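PDB 2Q1S: putative nucleotide sugar epimerase/ dehydratase from Bordetella bronchiseptica, which binds NAD(H) in a Rossmann fold and probably acts on a nucleotide sugar in the biosynthesis of the lipopolysaccharide O-antigen. Local coordinates for residues S86-A91 with N126-L131; A94-E99 with Y134-H139; A242-P247 with V360-M365. All coordinates share one frame; numbering follows the deposited sequence. Where two conformers were deposited one is given.

Contact 1 of 3, residues S86-A91 with N126-L131. With NAI (1,4-dihydronicotinamide adenine dinucleotide), chain B.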
# COMPACT_ATOMS: atom_id res chain seq x y z
N SER A 86 11.40 10.30 -14.03
CA SER A 86 10.64 9.41 -13.15
C SER A 86 9.63 8.52 -13.91
O SER A 86 8.94 9.02 -14.79
CB SER A 86 9.88 10.22 -12.08
OG SER A 86 9.02 9.36 -11.33
N ILE A 87 9.53 7.27 -13.53
CA ILE A 87 8.50 6.38 -14.05
C ILE A 87 7.08 6.81 -13.70
O ILE A 87 6.10 6.32 -14.29
CB ILE A 87 8.77 4.90 -13.69
CG1 ILE A 87 7.95 3.98 -14.57
CG2 ILE A 87 8.39 4.61 -12.24
CD1 ILE A 87 8.27 4.06 -16.11
N THR A 88 6.94 7.70 -12.71
CA THR A 88 5.60 8.29 -12.43
C THR A 88 5.20 9.43 -13.34
O THR A 88 4.09 9.98 -13.25
CB THR A 88 5.46 8.74 -10.96
OG1 THR A 88 6.33 9.88 -10.76
CG2 THR A 88 5.82 7.59 -10.04
N ASP A 89 6.10 9.84 -14.23
CA ASP A 89 5.79 10.97 -15.10
C ASP A 89 4.67 10.66 -16.12
O ASP A 89 4.77 9.71 -16.90
CB ASP A 89 7.07 11.47 -15.81
CG ASP A 89 6.81 12.68 -16.68
OD1 ASP A 89 6.62 13.79 -16.14
OD2 ASP A 89 6.73 12.51 -17.91
N ASP A 90 3.59 11.43 -16.11
CA ASP A 90 2.44 11.13 -16.97
C ASP A 90 2.78 11.14 -18.46
O ASP A 90 2.37 10.24 -19.19
CB ASP A 90 1.29 12.10 -16.70
CG ASP A 90 0.61 11.82 -15.36
OD1 ASP A 90 0.69 10.65 -14.89
OD2 ASP A 90 0.00 12.77 -14.81
N ALA A 91 3.53 12.14 -18.90
CA ALA A 91 3.93 12.20 -20.31
C ALA A 91 4.75 10.99 -20.70
O ALA A 91 4.50 10.35 -21.75
CB ALA A 91 4.73 13.46 -20.56
N ASN A 126 8.49 4.84 -4.60
CA ASN A 126 8.52 3.46 -4.12
C ASN A 126 7.15 2.75 -4.17
O ASN A 126 7.10 1.53 -4.29
CB ASN A 126 9.14 3.43 -2.71
CG ASN A 126 9.95 2.18 -2.42
OD1 ASN A 126 10.10 1.27 -3.25
ND2 ASN A 126 10.52 2.16 -1.22
N THR A 127 6.05 3.51 -4.00
CA THR A 127 4.73 2.91 -4.07
C THR A 127 4.07 3.31 -5.38
O THR A 127 3.61 2.44 -6.15
CB THR A 127 3.83 3.33 -2.88
OG1 THR A 127 4.33 2.73 -1.67
CG2 THR A 127 2.37 2.85 -3.04
N LEU A 128 4.03 4.61 -5.63
CA LEU A 128 3.29 5.09 -6.81
C LEU A 128 3.96 4.67 -8.11
O LEU A 128 3.29 4.49 -9.12
CB LEU A 128 3.11 6.61 -6.70
CG LEU A 128 2.31 7.28 -7.80
CD1 LEU A 128 0.80 6.90 -7.70
CD2 LEU A 128 2.51 8.77 -7.72
N THR A 129 5.27 4.49 -8.03
CA THR A 129 6.05 4.00 -9.20
C THR A 129 5.42 2.70 -9.72
O THR A 129 5.11 2.57 -10.92
CB THR A 129 7.48 3.69 -8.73
OG1 THR A 129 7.41 3.00 -7.46
CG2 THR A 129 8.29 4.95 -8.60
N THR A 130 5.23 1.71 -8.85
CA THR A 130 4.70 0.42 -9.26
C THR A 130 3.29 0.53 -9.82
O THR A 130 2.96 -0.06 -10.87
CB THR A 130 4.73 -0.55 -8.08
OG1 THR A 130 6.07 -0.56 -7.55
CG2 THR A 130 4.34 -1.96 -8.53
N LEU A 131 2.42 1.26 -9.12
CA LEU A 131 1.03 1.38 -9.54
C LEU A 131 0.94 2.03 -10.94
O LEU A 131 0.21 1.52 -11.81
CB LEU A 131 0.26 2.22 -8.49
CG LEU A 131 -1.22 2.33 -8.88
CD1 LEU A 131 -1.89 0.97 -8.97
CD2 LEU A 131 -1.91 3.25 -7.84
PA NAI B . 19.39 1.74 -6.05
O1A NAI B . 18.93 2.88 -5.22
O2A NAI B . 20.85 1.71 -6.54
O5B NAI B . 18.46 1.50 -7.26
C5B NAI B . 17.15 2.04 -7.41
C4B NAI B . 17.06 2.92 -8.65
O4B NAI B . 15.75 3.46 -8.73
C3B NAI B . 18.05 4.11 -8.57
O3B NAI B . 18.84 4.16 -9.78
C2B NAI B . 17.13 5.31 -8.52
O2B NAI B . 17.61 6.55 -9.13
C1B NAI B . 15.89 4.80 -9.26
N9A NAI B . 14.68 5.56 -9.01
C8A NAI B . 14.26 6.10 -7.83
N7A NAI B . 13.07 6.68 -8.00
C5A NAI B . 12.67 6.52 -9.30
C6A NAI B . 11.53 6.89 -10.13
N6A NAI B . 10.48 7.58 -9.67
N1A NAI B . 11.50 6.53 -11.45
C2A NAI B . 12.56 5.83 -11.95
N3A NAI B . 13.65 5.43 -11.27
C4A NAI B . 13.77 5.74 -9.93
O3 NAI B . 19.15 0.47 -5.10
PN NAI B . 19.30 -1.11 -5.44
O1N NAI B . 19.91 -1.78 -4.31
O2N NAI B . 19.84 -1.19 -6.84
O5D NAI B . 17.73 -1.55 -5.55
C5D NAI B . 17.18 -2.12 -6.75
C4D NAI B . 15.87 -2.82 -6.36
O4D NAI B . 16.18 -3.90 -5.52
C3D NAI B . 14.96 -1.94 -5.50
O3D NAI B . 13.62 -2.16 -5.95
C2D NAI B . 15.18 -2.42 -4.10
O2D NAI B . 14.03 -2.17 -3.26
C1D NAI B . 15.39 -3.90 -4.31
N1N NAI B . 16.12 -4.54 -3.25
C2N NAI B . 17.47 -4.36 -3.07
C3N NAI B . 18.15 -5.02 -2.05
C7N NAI B . 19.65 -4.82 -1.82
O7N NAI B . 20.18 -5.44 -0.92
N7N NAI B . 20.29 -3.97 -2.66
C4N NAI B . 17.46 -5.94 -1.21
C5N NAI B . 16.07 -6.13 -1.45
C6N NAI B . 15.45 -5.44 -2.49
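Ile-87 and Thr-129 touch through their CG2 methyls, 3.7 Å apart, and both lie on the same side of the adenine plane of the bound NADH. CG2 of Thr-129 stands over the face at the exocyclic amine, 3.6 Å from N6A, while CG2 of Ile-87 sits beyond the rim near N1A. The edge carrying N1A and N6A faces Ser-86 and Ile-87. The amide N of Ile-87 gives a nearly straight bond (170°) to N1A at 3.0 Å. N6A donates to OG of Ser-86 at 2.8 Å along a more bent path (140°). That serine oxygen lies slightly to the other side of the ring plane and passes a bond on to OG1 of Thr-88 (2.8 Å), which in turn pairs with Glu-124. With OG1 placed between backbone N and carbonyl carbon (chi1 69°), the Thr-88 methyl is aimed at helix 128-137: its CG2 packs 3.7 Å from CA of Thr-129 and 4.2 Å from CG of Leu-128. A type I turn, closed by Asp-89 N to Ser-86 O (3.0 Å), leads into helix 90-95, which Asp-89 caps at Leu-92 N. Lys-132 holds the Thr-88 carbonyl, and His-123 of the second subunit packs on Leu-128. In this Rossmann-type cofactor site, methyls from both segments join the turn before helix 90-95 to the first turn of helix 128-137 and border the base, while 86-91 supplies the backbone N-H and the hydroxyl that meet the acceptor N1A and the donor N6A, a pairing that suits a 6-aminopurine.

Contact 2 of 3, residues A94-E99 with Y134-H139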
# COMPACT_ATOMS: atom_id res chain seq x y z
N ALA A 94 2.52 7.95 -20.98
CA ALA A 94 1.63 7.93 -22.14
C ALA A 94 2.42 7.68 -23.43
O ALA A 94 1.85 7.15 -24.41
CB ALA A 94 0.85 9.22 -22.24
N SER A 95 3.71 8.03 -23.42
CA SER A 95 4.60 7.86 -24.57
C SER A 95 5.03 6.43 -24.78
O SER A 95 5.46 6.10 -25.89
CB SER A 95 5.86 8.76 -24.49
OG SER A 95 6.87 8.18 -23.66
N LEU A 96 4.96 5.59 -23.75
CA LEU A 96 5.42 4.22 -23.85
C LEU A 96 4.60 3.45 -24.88
O LEU A 96 3.37 3.60 -24.96
CB LEU A 96 5.36 3.51 -22.50
CG LEU A 96 6.30 4.06 -21.42
CD1 LEU A 96 6.19 3.21 -20.15
CD2 LEU A 96 7.74 4.09 -21.90
N GLN A 97 5.30 2.63 -25.67
CA GLN A 97 4.69 1.84 -26.74
C GLN A 97 4.76 0.36 -26.34
O GLN A 97 5.61 -0.02 -25.56
CB GLN A 97 5.45 2.06 -28.04
CG GLN A 97 5.37 3.50 -28.60
CD GLN A 97 3.94 3.97 -28.69
OE1 GLN A 97 3.16 3.46 -29.51
NE2 GLN A 97 3.57 4.94 -27.85
N ASP A 98 3.87 -0.47 -26.92
CA ASP A 98 3.83 -1.92 -26.66
C ASP A 98 4.95 -2.57 -27.51
O ASP A 98 4.70 -3.34 -28.44
CB ASP A 98 2.44 -2.43 -27.05
CG ASP A 98 2.18 -3.87 -26.65
OD1 ASP A 98 3.02 -4.54 -26.00
OD2 ASP A 98 1.07 -4.34 -26.97
N GLU A 99 6.19 -2.22 -27.16
CA GLU A 99 7.38 -2.68 -27.89
C GLU A 99 8.36 -3.46 -27.01
O GLU A 99 9.50 -3.68 -27.40
CB GLU A 99 8.09 -1.46 -28.53
CG GLU A 99 8.76 -0.55 -27.50
CD GLU A 99 9.54 0.61 -28.11
OE1 GLU A 99 10.46 0.37 -28.92
OE2 GLU A 99 9.21 1.77 -27.80
N TYR A 134 2.33 -0.30 -13.72
CA TYR A 134 1.45 -1.42 -14.01
C TYR A 134 0.19 -0.96 -14.74
O TYR A 134 -0.31 -1.62 -15.65
CB TYR A 134 1.10 -2.13 -12.71
CG TYR A 134 2.21 -2.99 -12.14
CD1 TYR A 134 3.51 -3.01 -12.73
CD2 TYR A 134 1.99 -3.77 -11.01
CE1 TYR A 134 4.50 -3.84 -12.22
CE2 TYR A 134 2.97 -4.58 -10.46
CZ TYR A 134 4.24 -4.60 -11.06
OH TYR A 134 5.22 -5.42 -10.52
N GLU A 135 -0.33 0.21 -14.34
CA GLU A 135 -1.52 0.75 -14.98
C GLU A 135 -1.29 1.03 -16.47
O GLU A 135 -2.18 0.80 -17.30
CB GLU A 135 -1.97 2.02 -14.24
CG GLU A 135 -3.27 2.64 -14.74
CD GLU A 135 -4.52 1.77 -14.59
OE1 GLU A 135 -4.54 0.67 -13.97
OE2 GLU A 135 -5.53 2.20 -15.19
N ARG A 136 -0.10 1.51 -16.79
CA ARG A 136 0.28 1.72 -18.19
C ARG A 136 0.50 0.41 -18.96
O ARG A 136 0.10 0.33 -20.15
CB ARG A 136 1.50 2.62 -18.32
CG ARG A 136 1.86 2.95 -19.79
CD ARG A 136 0.71 3.58 -20.56
NE ARG A 136 1.07 3.81 -21.97
CZ ARG A 136 0.26 3.59 -22.99
NH1 ARG A 136 -0.99 3.18 -22.78
NH2 ARG A 136 0.67 3.82 -24.24
N LEU A 137 1.14 -0.57 -18.31
CA LEU A 137 1.49 -1.84 -18.96
C LEU A 137 0.29 -2.77 -19.13
O LEU A 137 0.39 -3.75 -19.89
CB LEU A 137 2.60 -2.57 -18.22
CG LEU A 137 3.96 -1.93 -18.03
CD1 LEU A 137 4.80 -2.84 -17.18
CD2 LEU A 137 4.64 -1.64 -19.40
N LYS A 138 -0.85 -2.49 -18.49
CA LYS A 138 -1.84 -3.55 -18.27
C LYS A 138 -2.49 -4.12 -19.50
O LYS A 138 -3.01 -5.22 -19.42
CB LYS A 138 -2.94 -3.16 -17.28
CG LYS A 138 -3.97 -2.14 -17.75
CD LYS A 138 -4.79 -1.76 -16.51
CE LYS A 138 -6.02 -0.91 -16.69
NZ LYS A 138 -6.61 -0.58 -15.29
N HIS A 139 -2.51 -3.34 -20.59
CA HIS A 139 -3.13 -3.80 -21.83
C HIS A 139 -2.08 -4.09 -22.91
O HIS A 139 -2.44 -4.43 -24.04
CB HIS A 139 -4.22 -2.84 -22.36
CG HIS A 139 -5.39 -2.70 -21.43
ND1 HIS A 139 -6.02 -3.78 -20.84
CD2 HIS A 139 -6.04 -1.60 -20.98
CE1 HIS A 139 -7.00 -3.35 -20.07
NE2 HIS A 139 -7.03 -2.03 -20.12
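Arg-136 extends from helix 128-137 to Leu-96 with CG anti to the backbone N (chi1 -175°) and a bend at chi2 (56°), which brings the guanidinium to the C-terminal end of helix 90-95. Both helices belong to the Rossmann fold that holds the cofactor. NH2 donates to the carbonyl O of Leu-96 at 2.8 Å, with an N-H...O angle of 143°; the oxygen lies at the guanidinium edge, somewhat tilted from its plane, and the donor approaches nearly along the C=O axis. Ala-94 O is 3.5 Å from the same NH2, placed obliquely, and NE makes a weak bond to Leu-93 O. The positive group therefore sits among carbonyls at the helix end, where it would favourably meet the negative end of the helix dipole. CB of Leu-96 approaches NE of Arg-136 to 4.3 Å, while the leucine side chain also packs on His-61 of strand 59-63. Further along, the carboxylate of Asp-98 ties together the loops that follow the two helices: its OD2 accepts a bond from the backbone N of Lys-141, and its OD1 one from the backbone N of Arg-142.

Contact 3 of 3, residues A242-P247 with V360-M365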
# COMPACT_ATOMS: atom_id res chain seq x y z
N ALA A 242 38.09 0.09 5.01
CA ALA A 242 39.24 -0.83 4.99
C ALA A 242 40.31 -0.38 4.00
O ALA A 242 41.51 -0.37 4.34
CB ALA A 242 38.79 -2.23 4.68
N LEU A 243 39.88 -0.00 2.81
CA LEU A 243 40.78 0.57 1.79
C LEU A 243 41.47 1.87 2.23
O LEU A 243 42.52 2.20 1.70
CB LEU A 243 40.03 0.79 0.46
CG LEU A 243 39.71 -0.45 -0.40
CD1 LEU A 243 39.01 0.01 -1.66
CD2 LEU A 243 41.00 -1.19 -0.76
N LYS A 244 40.87 2.58 3.18
CA LYS A 244 41.41 3.82 3.71
C LYS A 244 42.22 3.55 4.98
O LYS A 244 42.70 4.48 5.63
CB LYS A 244 40.31 4.85 4.02
CG LYS A 244 39.45 5.31 2.84
CD LYS A 244 40.22 5.93 1.69
CE LYS A 244 40.75 7.33 2.01
NZ LYS A 244 41.26 7.97 0.78
N GLY A 245 42.30 2.26 5.36
CA GLY A 245 43.09 1.86 6.52
C GLY A 245 42.44 2.21 7.85
O GLY A 245 43.12 2.36 8.86
N MET A 246 41.11 2.33 7.84
CA MET A 246 40.38 2.76 9.03
C MET A 246 39.81 1.55 9.77
O MET A 246 39.46 0.54 9.15
CB MET A 246 39.25 3.72 8.66
CG MET A 246 39.69 5.01 7.98
SD MET A 246 38.27 5.97 7.42
CE MET A 246 39.04 7.37 6.63
N PRO A 247 39.70 1.65 11.12
CA PRO A 247 38.99 0.59 11.84
C PRO A 247 37.54 0.45 11.38
O PRO A 247 36.86 1.45 11.16
CB PRO A 247 39.04 1.06 13.30
CG PRO A 247 40.19 1.98 13.36
CD PRO A 247 40.21 2.69 12.03
N VAL A 360 36.83 8.22 -8.09
CA VAL A 360 35.53 8.57 -8.63
C VAL A 360 34.52 8.46 -7.50
O VAL A 360 33.64 9.33 -7.34
CB VAL A 360 35.17 7.66 -9.84
CG1 VAL A 360 33.68 7.61 -10.09
CG2 VAL A 360 35.88 8.14 -11.09
N ILE A 361 34.64 7.40 -6.70
CA ILE A 361 33.71 7.20 -5.59
C ILE A 361 33.87 8.31 -4.54
O ILE A 361 32.87 8.83 -4.03
CB ILE A 361 33.86 5.81 -4.94
CG1 ILE A 361 33.50 4.72 -5.97
CG2 ILE A 361 32.97 5.68 -3.71
CD1 ILE A 361 33.88 3.31 -5.54
N GLU A 362 35.12 8.66 -4.24
CA GLU A 362 35.39 9.73 -3.29
C GLU A 362 34.78 11.06 -3.69
O GLU A 362 34.23 11.78 -2.85
CB GLU A 362 36.89 9.82 -2.98
CG GLU A 362 37.21 8.94 -1.79
CD GLU A 362 38.67 8.70 -1.57
OE1 GLU A 362 39.50 8.90 -2.50
OE2 GLU A 362 38.98 8.27 -0.43
N GLN A 363 34.84 11.38 -4.98
CA GLN A 363 34.28 12.62 -5.52
C GLN A 363 32.75 12.64 -5.40
O GLN A 363 32.14 13.67 -5.10
CB GLN A 363 34.69 12.81 -6.98
CG GLN A 363 34.53 14.23 -7.52
N ILE A 364 32.14 11.48 -5.64
CA ILE A 364 30.69 11.33 -5.50
C ILE A 364 30.26 11.53 -4.04
O ILE A 364 29.35 12.32 -3.76
CB ILE A 364 30.25 9.98 -6.10
CG1 ILE A 364 30.43 10.07 -7.63
CG2 ILE A 364 28.82 9.63 -5.69
CD1 ILE A 364 30.43 8.75 -8.38
N MET A 365 30.94 10.85 -3.11
CA MET A 365 30.69 10.98 -1.67
C MET A 365 30.81 12.41 -1.17
O MET A 365 30.02 12.84 -0.34
CB MET A 365 31.67 10.11 -0.86
CG MET A 365 31.48 8.61 -1.07
SD MET A 365 32.89 7.68 -0.40
CE MET A 365 32.56 7.71 1.36
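Lys-244 reaches Glu-362 with a chain that is bent twice before it arrives. CB points toward helix 358-366, and CG is set anti to the carbonyl carbon, beside the backbone N (chi1 -60°). Bends at chi2 and chi3 then swing the rest of the chain round, and the contact is made by its last three atoms. CD passes 3.4 Å from OE2 of Glu-362, CE comes to 3.2 Å from the same oxygen, and NZ donates to OE2 at 2.6 Å, a short salt bridge. The bond uses the syn lone pair of OE2, the side facing the other carboxylate oxygen; OE1 stays 3.8 Å from NZ, so the ammonium leans on one oxygen instead of sharing both. Lys-244 directly follows helix 234-243, which is closed by a Schellman motif: Gly-245 takes a positive phi (75°) and its N bonds to Ala-242 O at 2.9 Å. The salt bridge spans the surface between that helix end and helix 358-366, late in the sequence. Glu-362 comes from the opposite direction, extended beyond CG. Its OE2 has a second partner, the hydroxyl of Tyr-240, one turn earlier on helix 234-243. Two bonds thus grip this oxygen, both from the same part of the chain. Deeper in the interface, Met-365 packs on Tyr-240, and Leu-243 and Ile-361 both touch Thr-354 of helix 343-356.

In the fold
From the N terminus, the chain runs through 86-91 and then 94-99, at the two ends of helix 90-95, passes strand 102-105 and the helices after it, and returns along helix 128-137. There 126-131 closes contact 1 and 134-139 closes contact 2. Their segments alternate, so the two loops cross, and the same two helices are joined at both ends, with centres about 12 Å apart: contact 1 at the cofactor, contact 2 farther from it. Contact 3 opens only after both have closed and spans the longest loop, from helix 234-243 to helix 358-366. Its centre lies about 42 Å from that of contact 2, on the opposite side of the chain's centre.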